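Local structure of putative uncharacterized protein (Chaetomium thermophilum, 4XRI) at residues Y260-R265 with M318-N323; N323-A328 with Q367-T372; A271-T276 with E293-V298. The protein acts as a HEAT-repeat transport receptor of the importin-beta family, carrying various protein cargoes into the nucleus, and probably binds a small GTPase. The protein carries 2 engineered substitutions. One frame throughout, in Å; residues are numbered along the deposited sequence.

Contact 1: Y260-R265 with M318-N323; sequences YYEHMR and MRPFYN
Two inter-helix links of the HEAT-repeat solenoid meet here: the short turn 260-265, with a 3-10 segment at 261-263 between helix 243-260 and helix 265-280, and the extended stretch 318-323 that leads into helix 324-340. Tyr322 carries most of the contact. Its CG stands anti to the carbonyl carbon, which lays the ring across the turn. At the root, Tyr322 CB lies 3.8 Å from Tyr261 OH. Further out the two sides of the ring part company: Tyr322 CD2 meets Tyr261 CE2 at 3.7 Å, whereas Tyr322 CD1 comes 3.5 Å from Arg265 NH1, over one face of the guanidinium. Carbonyl oxygens of the turn line the ring edge, with Tyr322 CE2 3.6 Å from Tyr261 O. At the tip, Tyr322 OH donates to Glu262 O over 2.7 Å; the hydroxyl lies in the plane of the carbonyl, along one of its lone pairs, at 131° to the C=O bond. Arg265 CB sits almost on the ring normal, 4.2 Å from the centroid of the Tyr322 ring, a CH-pi contact over the centre of the face. Beyond it the arginine chain, bent at chi3, crosses the ring obliquely, and a sulfate ion, probably from the crystallisation liquor, lies about 3 Å from this side chain. The Tyr261 and Tyr322 rings run in opposite directions with planes 18° apart, slid so far that they barely overlap. Each phenol thus reaches the backbone of the other segment. Pro320 O approaches the Tyr261 ring at its edge, near the ring plane. Tyr261 OH hydrogen-bonds Glu302 OE2 of helix 285-310, its strongest polar partner. As a further bond, Tyr261 OH accepts the backbone N-H of Tyr322, 3.0 Å from Tyr322 N and nearly straight at 166°.

Contact 2: N323-A328 with Q367-T372; sequences NFARVA and QAVGST
Ala325 O is gripped by two hydroxyls, Thr329 OG1 one turn further along its own helix and Tyr365 OH from helix 354-369. Thr329 OG1 also reaches Arg326 O, so its grip is shared, and the Tyr365 bond is the one that ties the two helices together. Between 323-328 and 367-372 themselves there is no direct hydrogen bond; methyl groups do the touching. Val369 CG1, set anti to the carbonyl carbon, points into the first turn of helix 324-340, where it meets Ala325 CB at 3.6 Å and Arg326 N at 3.5 Å. Ala325 CB also faces Ala368 CB, 4.3 Å away. With such small groups the backbones come close, and the CA atoms of Arg326 and Val369 are 5.3 Å apart. Further out, the Arg326 chain, extended from CG to NE, crosses Thr372 at about a right angle, Arg326 NE lying 4.1 Å from Thr372 OG1. A water links the two segments, donating to Asn323 OD1 at 2.8 Å and to Ala368 O at 3.1 Å, with further acceptors competing for its protons. The helix start 324-328 is thus set against the last turn of helix 354-369, after which Gly370, with positive phi, breaks the helical course, while helix 285-310 touches both: Trp295 packs on Ala328, and Ile303 on Ala368.

Contact 3: A271-T276 with E293-V298; sequences ALFGLT and EFWSTV
Helices 265-280 and 285-310 are consecutive in the alpha-solenoid and form a splayed helical hairpin, their local axes 11.4 Å apart at closest approach and running at 136° to each other. Thr276 reaches across the gap with both branches of its side chain. Its CG2, anti to the carbonyl carbon, presses on one face of the Phe294 ring, 3.5 Å from the centroid and 16° off the normal, a close CH-pi contact. Thr276 OG1 takes the crowded position between backbone N and carbonyl carbon, and so can donate back to Leu272 O at 2.7 Å. Leu272 O is shared by this hydroxyl and the Thr276 backbone N-H. Thr276 OG1 also receives a weak, bent hydrogen bond from Trp295 NE1 at 3.0 Å (N-H...O 132°). Phe294 and Trp295, neighbours on one helix, thereby divide the threonine between them, the phenyl taking the methyl and the indole the hydroxyl. Flanking contacts are looser: Leu272 CB lies 4.3 Å from Phe294 CZ, and Phe273 CD2 stands 4.1 Å from Trp295 CZ2, the two side chains crossing obliquely. In place of Phe294, an alanine here would remove the ring that meets Thr276 CG2 and Leu272 CB and would probably loosen the junction of the two helices. In this buried setting the threonine hydroxyl is engaged both as donor and as acceptor within the protein, and the indole N-H is given a partner, though a poorly aligned one.

In the fold
Contact 3 is the buried member, contact 2 is partly buried, and contact 1 lies at the surface. Chemistry follows place: tyrosine hydroxyls and backbone atoms bond in contact 1, small methyls and a bridging water join helix ends in contact 2, and aromatic rings around a threonine fill contact 3. Contact 1 joins the links leading into helices 265-280 and 324-340, contact 3 pairs helix 265-280 with 285-310, and contact 2 pairs helix 324-340 with 354-369. Contact 3 is nested within the loop that contact 1 closes, and contact 2 shares Asn323 with contact 1. Phe324 packs on Tyr261, Arg265 and Val298, Ala328 meets Phe273, and Glu302 bonds Phe324 N.

Contact 1: Y260-R265 with M318-N323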
ATOM      1  N   TYR A 260       2.324  11.469  20.124  1.00 43.27           N
ATOM      2  CA  TYR A 260       3.198  11.914  21.201  1.00 46.00           C
ATOM      3  C   TYR A 260       3.693  10.793  22.102  1.00 43.95           C
ATOM      4  O   TYR A 260       3.791  10.968  23.314  1.00 39.82           O
ATOM      5  CB  TYR A 260       2.476  12.968  22.040  1.00 48.66           C
ATOM      6  CG  TYR A 260       1.907  14.086  21.205  1.00 49.17           C
ATOM      7  CD1 TYR A 260       2.739  14.905  20.459  1.00 48.75           C
ATOM      8  CD2 TYR A 260       0.538  14.317  21.154  1.00 48.60           C
ATOM      9  CE1 TYR A 260       2.229  15.924  19.684  1.00 54.59           C
ATOM     10  CE2 TYR A 260       0.017  15.339  20.382  1.00 49.50           C
ATOM     11  CZ  TYR A 260       0.869  16.139  19.649  1.00 51.66           C
ATOM     12  OH  TYR A 260       0.361  17.155  18.878  1.00 50.40           O
ATOM     13  N   TYR A 261       4.013   9.654  21.497  1.00 50.30           N
ATOM     14  CA  TYR A 261       4.542   8.497  22.217  1.00 50.33           C
ATOM     15  C   TYR A 261       5.654   8.885  23.186  1.00 49.76           C
ATOM     16  O   TYR A 261       5.683   8.431  24.332  1.00 46.12           O
ATOM     17  CB  TYR A 261       5.063   7.453  21.225  1.00 45.35           C
ATOM     18  CG  TYR A 261       5.856   6.334  21.866  1.00 43.63           C
ATOM     19  CD1 TYR A 261       5.239   5.153  22.250  1.00 45.53           C
ATOM     20  CD2 TYR A 261       7.228   6.453  22.072  1.00 44.21           C
ATOM     21  CE1 TYR A 261       5.958   4.129  22.829  1.00 45.38           C
ATOM     22  CE2 TYR A 261       7.954   5.438  22.655  1.00 46.49           C
ATOM     23  CZ  TYR A 261       7.315   4.276  23.029  1.00 45.21           C
ATOM     24  OH  TYR A 261       8.033   3.258  23.610  1.00 38.96           O
ATOM     25  N   GLU A 262       6.561   9.735  22.715  1.00 46.49           N
ATOM     26  CA  GLU A 262       7.745  10.118  23.476  1.00 50.35           C
ATOM     27  C   GLU A 262       7.419  10.833  24.786  1.00 44.26           C
ATOM     28  O   GLU A 262       8.258  10.899  25.684  1.00 48.41           O
ATOM     29  CB  GLU A 262       8.650  11.005  22.618  1.00 56.00           C
ATOM     30  CG  GLU A 262       8.029  12.333  22.217  1.00 58.66           C
ATOM     31  CD  GLU A 262       8.959  13.175  21.363  1.00 73.75           C
ATOM     32  OE1 GLU A 262      10.144  12.805  21.234  1.00 74.49           O
ATOM     33  OE2 GLU A 262       8.503  14.203  20.817  1.00 79.34           O
ATOM     34  N   HIS A 263       6.204  11.362  24.898  1.00 42.47           N
ATOM     35  CA  HIS A 263       5.804  12.099  26.096  1.00 49.28           C
ATOM     36  C   HIS A 263       4.933  11.281  27.051  1.00 47.50           C
ATOM     37  O   HIS A 263       4.425  11.812  28.039  1.00 47.18           O
ATOM     38  CB  HIS A 263       5.045  13.376  25.714  1.00 49.91           C
ATOM     39  CG  HIS A 263       5.849  14.353  24.913  1.00 61.66           C
ATOM     40  ND1 HIS A 263       6.853  15.122  25.461  1.00 65.49           N
ATOM     41  CD2 HIS A 263       5.775  14.705  23.608  1.00 66.06           C
ATOM     42  CE1 HIS A 263       7.371  15.896  24.524  1.00 67.00           C
ATOM     43  NE2 HIS A 263       6.735  15.662  23.391  1.00 68.17           N
ATOM     44  N   MET A 264       4.768   9.993  26.773  1.00 50.22           N
ATOM     45  CA  MET A 264       3.706   9.222  27.417  1.00 51.17           C
ATOM     46  C   MET A 264       4.103   8.401  28.644  1.00 48.20           C
ATOM     47  O   MET A 264       3.232   7.839  29.311  1.00 44.44           O
ATOM     48  CB  MET A 264       3.070   8.284  26.391  1.00 45.61           C
ATOM     49  CG  MET A 264       2.177   8.985  25.380  1.00 44.64           C
ATOM     50  SD  MET A 264       0.817   9.873  26.167  1.00 47.55           S
ATOM     51  CE  MET A 264       1.408  11.563  26.079  1.00 42.69           C
ATOM     52  N   ARG A 265       5.397   8.330  28.940  1.00 49.34           N
ATOM     53  CA  ARG A 265       5.887   7.476  30.024  1.00 49.93           C
ATOM     54  C   ARG A 265       5.182   7.724  31.356  1.00 44.77           C
ATOM     55  O   ARG A 265       4.631   6.800  31.954  1.00 43.01           O
ATOM     56  CB  ARG A 265       7.392   7.659  30.212  1.00 51.00           C
ATOM     57  CG  ARG A 265       7.993   6.729  31.255  1.00 64.10           C
ATOM     58  CD  ARG A 265       9.506   6.778  31.214  1.00 75.77           C
ATOM     59  NE  ARG A 265      10.092   5.442  31.246  1.00 89.66           N
ATOM     60  CZ  ARG A 265      11.353   5.175  30.923  1.00 91.44           C
ATOM     61  NH1 ARG A 265      12.157   6.157  30.540  1.00 96.08           N
ATOM     62  NH2 ARG A 265      11.808   3.930  30.975  1.00 81.75           N
ATOM     63  N   MET A 318      19.327   6.997  18.468  1.00 57.43           N
ATOM     64  CA  MET A 318      18.251   6.170  19.006  1.00 53.33           C
ATOM     65  C   MET A 318      17.024   7.010  19.336  1.00 52.79           C
ATOM     66  O   MET A 318      17.133   8.085  19.918  1.00 57.13           O
ATOM     67  CB  MET A 318      18.712   5.416  20.259  1.00 52.29           C
ATOM     68  CG  MET A 318      19.929   4.537  20.056  1.00 53.93           C
ATOM     69  SD  MET A 318      19.588   2.864  19.490  1.00 74.78           S
ATOM     70  CE  MET A 318      19.132   2.081  21.032  1.00 77.80           C
ATOM     71  N   ARG A 319      15.856   6.511  18.948  1.00 55.95           N
ATOM     72  CA  ARG A 319      14.595   7.124  19.338  1.00 57.45           C
ATOM     73  C   ARG A 319      14.243   6.678  20.751  1.00 54.35           C
ATOM     74  O   ARG A 319      14.608   5.576  21.161  1.00 54.15           O
ATOM     75  CB  ARG A 319      13.477   6.744  18.363  1.00 59.41           C
ATOM     76  CG  ARG A 319      13.770   7.065  16.914  1.00 58.18           C
ATOM     77  CD  ARG A 319      12.720   6.447  16.010  1.00 53.08           C
ATOM     78  NE  ARG A 319      11.371   6.885  16.359  1.00 54.88           N
ATOM     79  CZ  ARG A 319      10.263   6.396  15.815  1.00 55.83           C
ATOM     80  NH1 ARG A 319      10.341   5.447  14.892  1.00 52.60           N
ATOM     81  NH2 ARG A 319       9.077   6.853  16.195  1.00 54.29           N
ATOM     82  N   PRO A 320      13.545   7.541  21.506  1.00 58.73           N
ATOM     83  CA  PRO A 320      13.059   7.160  22.836  1.00 57.45           C
ATOM     84  C   PRO A 320      12.197   5.897  22.797  1.00 50.53           C
ATOM     85  O   PRO A 320      11.290   5.800  21.977  1.00 47.80           O
ATOM     86  CB  PRO A 320      12.239   8.379  23.270  1.00 53.56           C
ATOM     87  CG  PRO A 320      12.862   9.517  22.542  1.00 51.20           C
ATOM     88  CD  PRO A 320      13.292   8.963  21.213  1.00 50.57           C
ATOM     89  N   PHE A 321      12.499   4.942  23.673  1.00 45.39           N
ATOM     90  CA  PHE A 321      11.789   3.666  23.709  1.00 47.65           C
ATOM     91  C   PHE A 321      11.547   3.244  25.155  1.00 42.70           C
ATOM     92  O   PHE A 321      12.489   3.130  25.938  1.00 43.64           O
ATOM     93  CB  PHE A 321      12.580   2.593  22.954  1.00 46.95           C
ATOM     94  CG  PHE A 321      11.899   1.255  22.904  1.00 46.31           C
ATOM     95  CD1 PHE A 321      10.844   1.033  22.037  1.00 50.49           C
ATOM     96  CD2 PHE A 321      12.322   0.217  23.715  1.00 56.18           C
ATOM     97  CE1 PHE A 321      10.216  -0.196  21.986  1.00 53.02           C
ATOM     98  CE2 PHE A 321      11.700  -1.015  23.668  1.00 53.87           C
ATOM     99  CZ  PHE A 321      10.644  -1.222  22.804  1.00 47.30           C
ATOM    100  N   TYR A 322      10.284   3.005  25.501  1.00 41.27           N
ATOM    101  CA  TYR A 322       9.901   2.803  26.895  1.00 43.33           C
ATOM    102  C   TYR A 322       9.417   1.390  27.203  1.00 47.18           C
ATOM    103  O   TYR A 322       9.078   1.091  28.347  1.00 46.57           O
ATOM    104  CB  TYR A 322       8.812   3.801  27.285  1.00 45.69           C
ATOM    105  CG  TYR A 322       9.185   5.244  27.043  1.00 51.05           C
ATOM    106  CD1 TYR A 322      10.376   5.765  27.533  1.00 53.11           C
ATOM    107  CD2 TYR A 322       8.347   6.085  26.322  1.00 43.93           C
ATOM    108  CE1 TYR A 322      10.720   7.087  27.313  1.00 56.34           C
ATOM    109  CE2 TYR A 322       8.682   7.405  26.097  1.00 50.97           C
ATOM    110  CZ  TYR A 322       9.869   7.902  26.594  1.00 53.71           C
ATOM    111  OH  TYR A 322      10.196   9.219  26.368  1.00 53.14           O
ATOM    112  N   ASN A 323       9.378   0.534  26.186  1.00 43.81           N
ATOM    113  CA  ASN A 323       8.952  -0.855  26.356  1.00 47.77           C
ATOM    114  C   ASN A 323       7.569  -0.995  26.996  1.00 44.29           C
ATOM    115  O   ASN A 323       7.366  -1.847  27.861  1.00 45.42           O
ATOM    116  CB  ASN A 323       9.975  -1.625  27.198  1.00 52.63           C
ATOM    117  CG  ASN A 323      10.738  -2.657  26.391  1.00 59.58           C
ATOM    118  OD1 ASN A 323      10.197  -3.263  25.467  1.00 62.17           O
ATOM    119  ND2 ASN A 323      12.006  -2.854  26.733  1.00 66.04           N
TER

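Contact 2: N323-A328 with Q367-T372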
ATOM      1  N   ASN A 323       9.378   0.534  26.186  1.00 43.81           N
ATOM      2  CA  ASN A 323       8.952  -0.855  26.356  1.00 47.77           C
ATOM      3  C   ASN A 323       7.569  -0.995  26.996  1.00 44.29           C
ATOM      4  O   ASN A 323       7.366  -1.847  27.861  1.00 45.42           O
ATOM      5  CB  ASN A 323       9.975  -1.625  27.198  1.00 52.63           C
ATOM      6  CG  ASN A 323      10.738  -2.657  26.391  1.00 59.58           C
ATOM      7  OD1 ASN A 323      10.197  -3.263  25.467  1.00 62.17           O
ATOM      8  ND2 ASN A 323      12.006  -2.854  26.733  1.00 66.04           N
ATOM      9  N   PHE A 324       6.629  -0.155  26.571  1.00 38.65           N
ATOM     10  CA  PHE A 324       5.274  -0.168  27.120  1.00 41.18           C
ATOM     11  C   PHE A 324       4.611  -1.533  26.989  1.00 43.53           C
ATOM     12  O   PHE A 324       4.071  -2.068  27.958  1.00 40.48           O
ATOM     13  CB  PHE A 324       4.406   0.886  26.429  1.00 40.64           C
ATOM     14  CG  PHE A 324       4.720   2.295  26.839  1.00 41.05           C
ATOM     15  CD1 PHE A 324       5.250   2.569  28.088  1.00 37.18           C
ATOM     16  CD2 PHE A 324       4.482   3.347  25.973  1.00 41.58           C
ATOM     17  CE1 PHE A 324       5.538   3.868  28.463  1.00 39.61           C
ATOM     18  CE2 PHE A 324       4.767   4.644  26.342  1.00 38.36           C
ATOM     19  CZ  PHE A 324       5.295   4.906  27.588  1.00 44.34           C
ATOM     20  N   ALA A 325       4.657  -2.084  25.780  1.00 41.26           N
ATOM     21  CA  ALA A 325       4.022  -3.366  25.485  1.00 42.26           C
ATOM     22  C   ALA A 325       4.624  -4.501  26.307  1.00 44.78           C
ATOM     23  O   ALA A 325       3.902  -5.348  26.832  1.00 40.52           O
ATOM     24  CB  ALA A 325       4.132  -3.675  24.005  1.00 34.44           C
ATOM     25  N   ARG A 326       5.949  -4.501  26.421  1.00 43.88           N
ATOM     26  CA  ARG A 326       6.663  -5.517  27.188  1.00 49.18           C
ATOM     27  C   ARG A 326       6.215  -5.519  28.649  1.00 48.65           C
ATOM     28  O   ARG A 326       5.865  -6.560  29.206  1.00 36.51           O
ATOM     29  CB  ARG A 326       8.173  -5.287  27.095  1.00 50.47           C
ATOM     30  CG  ARG A 326       9.016  -6.363  27.751  1.00 51.80           C
ATOM     31  CD  ARG A 326      10.494  -6.011  27.691  1.00 64.08           C
ATOM     32  NE  ARG A 326      11.336  -7.078  28.227  1.00 78.38           N
ATOM     33  CZ  ARG A 326      11.597  -7.247  29.519  1.00 89.68           C
ATOM     34  NH1 ARG A 326      11.080  -6.417  30.414  1.00 92.96           N
ATOM     35  NH2 ARG A 326      12.373  -8.246  29.916  1.00 92.01           N
ATOM     36  N   VAL A 327       6.227  -4.336  29.255  1.00 42.24           N
ATOM     37  CA  VAL A 327       5.788  -4.162  30.634  1.00 43.24           C
ATOM     38  C   VAL A 327       4.327  -4.571  30.822  1.00 46.11           C
ATOM     39  O   VAL A 327       3.966  -5.174  31.832  1.00 45.94           O
ATOM     40  CB  VAL A 327       5.974  -2.693  31.090  1.00 44.06           C
ATOM     41  CG1 VAL A 327       5.322  -2.453  32.448  1.00 41.35           C
ATOM     42  CG2 VAL A 327       7.453  -2.333  31.129  1.00 45.32           C
ATOM     43  N   ALA A 328       3.497  -4.260  29.833  1.00 37.52           N
ATOM     44  CA  ALA A 328       2.054  -4.458  29.946  1.00 41.46           C
ATOM     45  C   ALA A 328       1.599  -5.874  29.600  1.00 43.46           C
ATOM     46  O   ALA A 328       0.418  -6.193  29.736  1.00 36.01           O
ATOM     47  CB  ALA A 328       1.329  -3.459  29.062  1.00 35.79           C
ATOM     48  N   GLN A 367       5.196  -9.267  17.698  1.00 43.89           N
ATOM     49  CA  GLN A 367       6.286  -8.586  17.009  1.00 47.06           C
ATOM     50  C   GLN A 367       6.963  -7.589  17.941  1.00 46.81           C
ATOM     51  O   GLN A 367       8.183  -7.408  17.902  1.00 44.26           O
ATOM     52  CB  GLN A 367       5.774  -7.867  15.755  1.00 46.34           C
ATOM     53  CG  GLN A 367       5.262  -8.788  14.662  1.00 50.29           C
ATOM     54  CD  GLN A 367       4.673  -8.031  13.483  1.00 52.37           C
ATOM     55  OE1 GLN A 367       5.287  -7.103  12.956  1.00 60.08           O
ATOM     56  NE2 GLN A 367       3.472  -8.419  13.072  1.00 46.29           N
ATOM     57  N   ALA A 368       6.158  -6.953  18.787  1.00 43.88           N
ATOM     58  CA  ALA A 368       6.635  -5.880  19.649  1.00 45.14           C
ATOM     59  C   ALA A 368       7.466  -6.377  20.832  1.00 44.57           C
ATOM     60  O   ALA A 368       8.435  -5.729  21.220  1.00 47.80           O
ATOM     61  CB  ALA A 368       5.452  -5.056  20.153  1.00 36.92           C
ATOM     62  N   VAL A 369       7.090  -7.512  21.412  1.00 37.04           N
ATOM     63  CA  VAL A 369       7.734  -7.959  22.646  1.00 47.83           C
ATOM     64  C   VAL A 369       8.476  -9.285  22.506  1.00 50.74           C
ATOM     65  O   VAL A 369       9.223  -9.678  23.400  1.00 47.43           O
ATOM     66  CB  VAL A 369       6.710  -8.099  23.790  1.00 50.37           C
ATOM     67  CG1 VAL A 369       5.788  -6.893  23.819  1.00 43.84           C
ATOM     68  CG2 VAL A 369       5.907  -9.385  23.647  1.00 36.11           C
ATOM     69  N   GLY A 370       8.262  -9.973  21.391  1.00 53.49           N
ATOM     70  CA  GLY A 370       8.958 -11.218  21.124  1.00 48.62           C
ATOM     71  C   GLY A 370       8.625 -12.353  22.077  1.00 49.02           C
ATOM     72  O   GLY A 370       7.460 -12.687  22.288  1.00 47.18           O
ATOM     73  N   SER A 371       9.665 -12.947  22.658  1.00 47.79           N
ATOM     74  CA  SER A 371       9.529 -14.149  23.481  1.00 46.31           C
ATOM     75  C   SER A 371       8.735 -13.925  24.765  1.00 50.82           C
ATOM     76  O   SER A 371       8.221 -14.876  25.354  1.00 56.60           O
ATOM     77  CB  SER A 371      10.914 -14.701  23.830  1.00 47.08           C
ATOM     78  OG  SER A 371      11.622 -15.072  22.660  1.00 53.06           O
ATOM     79  N   THR A 372       8.643 -12.671  25.197  1.00 49.28           N
ATOM     80  CA  THR A 372       7.930 -12.322  26.424  1.00 51.33           C
ATOM     81  C   THR A 372       6.455 -12.729  26.355  1.00 47.76           C
ATOM     82  O   THR A 372       5.830 -13.027  27.374  1.00 50.08           O
ATOM     83  CB  THR A 372       8.035 -10.806  26.713  1.00 55.89           C
ATOM     84  OG1 THR A 372       9.415 -10.423  26.756  1.00 53.66           O
ATOM     85  CG2 THR A 372       7.377 -10.451  28.042  1.00 53.54           C
TER
HETATM   86  O   HOH W   1      10.305  -5.438  23.705  1.00 59.94           O

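Contact 3: A271-T276 with E293-V298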
ATOM      1  N   ALA A 271      -1.835   6.382  34.727  1.00 49.07           N
ATOM      2  CA  ALA A 271      -3.258   6.150  34.489  1.00 46.78           C
ATOM      3  C   ALA A 271      -3.587   5.303  33.259  1.00 42.43           C
ATOM      4  O   ALA A 271      -4.467   4.441  33.323  1.00 36.38           O
ATOM      5  CB  ALA A 271      -3.976   7.485  34.389  1.00 47.58           C
ATOM      6  N   LEU A 272      -2.894   5.550  32.151  1.00 40.55           N
ATOM      7  CA  LEU A 272      -3.252   4.947  30.866  1.00 38.55           C
ATOM      8  C   LEU A 272      -3.267   3.422  30.910  1.00 34.66           C
ATOM      9  O   LEU A 272      -4.139   2.786  30.311  1.00 41.34           O
ATOM     10  CB  LEU A 272      -2.294   5.417  29.770  1.00 37.86           C
ATOM     11  CG  LEU A 272      -2.171   6.931  29.585  1.00 42.50           C
ATOM     12  CD1 LEU A 272      -1.364   7.247  28.335  1.00 41.03           C
ATOM     13  CD2 LEU A 272      -3.546   7.588  29.529  1.00 39.35           C
ATOM     14  N   PHE A 273      -2.290   2.853  31.609  1.00 39.88           N
ATOM     15  CA  PHE A 273      -2.196   1.410  31.809  1.00 42.48           C
ATOM     16  C   PHE A 273      -3.524   0.843  32.306  1.00 34.23           C
ATOM     17  O   PHE A 273      -4.126  -0.010  31.659  1.00 41.14           O
ATOM     18  CB  PHE A 273      -1.075   1.092  32.805  1.00 41.20           C
ATOM     19  CG  PHE A 273      -0.654  -0.351  32.818  1.00 42.66           C
ATOM     20  CD1 PHE A 273       0.106  -0.847  33.862  1.00 47.81           C
ATOM     21  CD2 PHE A 273      -1.002  -1.205  31.784  1.00 36.47           C
ATOM     22  CE1 PHE A 273       0.504  -2.169  33.882  1.00 45.51           C
ATOM     23  CE2 PHE A 273      -0.607  -2.529  31.799  1.00 44.86           C
ATOM     24  CZ  PHE A 273       0.150  -3.011  32.848  1.00 44.71           C
ATOM     25  N   GLY A 274      -3.975   1.341  33.449  1.00 37.31           N
ATOM     26  CA  GLY A 274      -5.208   0.884  34.060  1.00 36.67           C
ATOM     27  C   GLY A 274      -6.454   1.265  33.287  1.00 36.47           C
ATOM     28  O   GLY A 274      -7.382   0.470  33.169  1.00 39.19           O
ATOM     29  N   LEU A 275      -6.475   2.482  32.755  1.00 34.85           N
ATOM     30  CA  LEU A 275      -7.627   2.971  32.000  1.00 39.60           C
ATOM     31  C   LEU A 275      -7.922   2.118  30.774  1.00 38.97           C
ATOM     32  O   LEU A 275      -9.073   1.761  30.519  1.00 37.99           O
ATOM     33  CB  LEU A 275      -7.411   4.420  31.565  1.00 36.36           C
ATOM     34  CG  LEU A 275      -7.509   5.487  32.651  1.00 40.20           C
ATOM     35  CD1 LEU A 275      -7.224   6.854  32.063  1.00 34.20           C
ATOM     36  CD2 LEU A 275      -8.881   5.457  33.298  1.00 38.54           C
ATOM     37  N   THR A 276      -6.880   1.794  30.016  1.00 33.14           N
ATOM     38  CA  THR A 276      -7.048   1.027  28.788  1.00 32.83           C
ATOM     39  C   THR A 276      -7.347  -0.441  29.080  1.00 37.91           C
ATOM     40  O   THR A 276      -8.027  -1.104  28.300  1.00 39.38           O
ATOM     41  CB  THR A 276      -5.804   1.134  27.887  1.00 32.87           C
ATOM     42  OG1 THR A 276      -4.642   0.719  28.615  1.00 38.02           O
ATOM     43  CG2 THR A 276      -5.615   2.574  27.431  1.00 34.83           C
ATOM     44  N   GLU A 293      -7.395  -0.946  20.155  1.00 43.59           N
ATOM     45  CA  GLU A 293      -6.699  -0.131  19.169  1.00 45.11           C
ATOM     46  C   GLU A 293      -5.589   0.694  19.814  1.00 38.62           C
ATOM     47  O   GLU A 293      -4.557   0.956  19.191  1.00 41.17           O
ATOM     48  CB  GLU A 293      -7.695   0.782  18.448  1.00 43.60           C
ATOM     49  CG  GLU A 293      -7.067   1.867  17.582  1.00 51.59           C
ATOM     50  CD  GLU A 293      -6.334   1.312  16.375  1.00 65.14           C
ATOM     51  OE1 GLU A 293      -6.597   0.152  15.992  1.00 71.59           O
ATOM     52  OE2 GLU A 293      -5.491   2.039  15.807  1.00 67.29           O
ATOM     53  N   PHE A 294      -5.804   1.099  21.064  1.00 43.99           N
ATOM     54  CA  PHE A 294      -4.785   1.819  21.821  1.00 35.40           C
ATOM     55  C   PHE A 294      -3.492   1.026  21.877  1.00 34.56           C
ATOM     56  O   PHE A 294      -2.408   1.562  21.634  1.00 37.56           O
ATOM     57  CB  PHE A 294      -5.266   2.120  23.243  1.00 37.24           C
ATOM     58  CG  PHE A 294      -4.211   2.743  24.122  1.00 40.14           C
ATOM     59  CD1 PHE A 294      -4.042   4.116  24.153  1.00 36.55           C
ATOM     60  CD2 PHE A 294      -3.392   1.954  24.919  1.00 37.96           C
ATOM     61  CE1 PHE A 294      -3.078   4.692  24.955  1.00 37.78           C
ATOM     62  CE2 PHE A 294      -2.425   2.526  25.720  1.00 36.46           C
ATOM     63  CZ  PHE A 294      -2.271   3.895  25.740  1.00 35.66           C
ATOM     64  N   TRP A 295      -3.617  -0.255  22.204  1.00 35.79           N
ATOM     65  CA  TRP A 295      -2.451  -1.111  22.360  1.00 34.59           C
ATOM     66  C   TRP A 295      -1.897  -1.570  21.022  1.00 39.68           C
ATOM     67  O   TRP A 295      -0.713  -1.871  20.906  1.00 37.71           O
ATOM     68  CB  TRP A 295      -2.797  -2.302  23.248  1.00 36.58           C
ATOM     69  CG  TRP A 295      -2.793  -1.897  24.675  1.00 37.35           C
ATOM     70  CD1 TRP A 295      -3.870  -1.748  25.500  1.00 33.94           C
ATOM     71  CD2 TRP A 295      -1.642  -1.526  25.440  1.00 36.10           C
ATOM     72  NE1 TRP A 295      -3.455  -1.331  26.742  1.00 39.48           N
ATOM     73  CE2 TRP A 295      -2.096  -1.186  26.730  1.00 34.62           C
ATOM     74  CE3 TRP A 295      -0.275  -1.459  25.160  1.00 37.01           C
ATOM     75  CZ2 TRP A 295      -1.220  -0.790  27.742  1.00 35.16           C
ATOM     76  CZ3 TRP A 295       0.589  -1.066  26.164  1.00 36.94           C
ATOM     77  CH2 TRP A 295       0.114  -0.732  27.438  1.00 35.78           C
ATOM     78  N   SER A 296      -2.752  -1.585  20.006  1.00 40.54           N
ATOM     79  CA  SER A 296      -2.296  -1.801  18.642  1.00 41.42           C
ATOM     80  C   SER A 296      -1.431  -0.622  18.205  1.00 43.02           C
ATOM     81  O   SER A 296      -0.403  -0.799  17.548  1.00 47.33           O
ATOM     82  CB  SER A 296      -3.483  -1.985  17.693  1.00 45.48           C
ATOM     83  OG  SER A 296      -4.118  -3.234  17.914  1.00 49.16           O
ATOM     84  N   THR A 297      -1.845   0.580  18.597  1.00 41.47           N
ATOM     85  CA  THR A 297      -1.101   1.791  18.273  1.00 43.34           C
ATOM     86  C   THR A 297       0.247   1.814  18.989  1.00 45.66           C
ATOM     87  O   THR A 297       1.266   2.167  18.394  1.00 45.13           O
ATOM     88  CB  THR A 297      -1.891   3.064  18.642  1.00 41.49           C
ATOM     89  OG1 THR A 297      -3.147   3.068  17.954  1.00 38.19           O
ATOM     90  CG2 THR A 297      -1.106   4.309  18.251  1.00 43.37           C
ATOM     91  N   VAL A 298       0.242   1.440  20.265  1.00 41.61           N
ATOM     92  CA  VAL A 298       1.467   1.344  21.050  1.00 41.84           C
ATOM     93  C   VAL A 298       2.435   0.355  20.409  1.00 35.78           C
ATOM     94  O   VAL A 298       3.620   0.641  20.247  1.00 43.86           O
ATOM     95  CB  VAL A 298       1.179   0.906  22.501  1.00 39.63           C
ATOM     96  CG1 VAL A 298       2.475   0.569  23.222  1.00 39.55           C
ATOM     97  CG2 VAL A 298       0.415   1.986  23.239  1.00 40.00           C
TER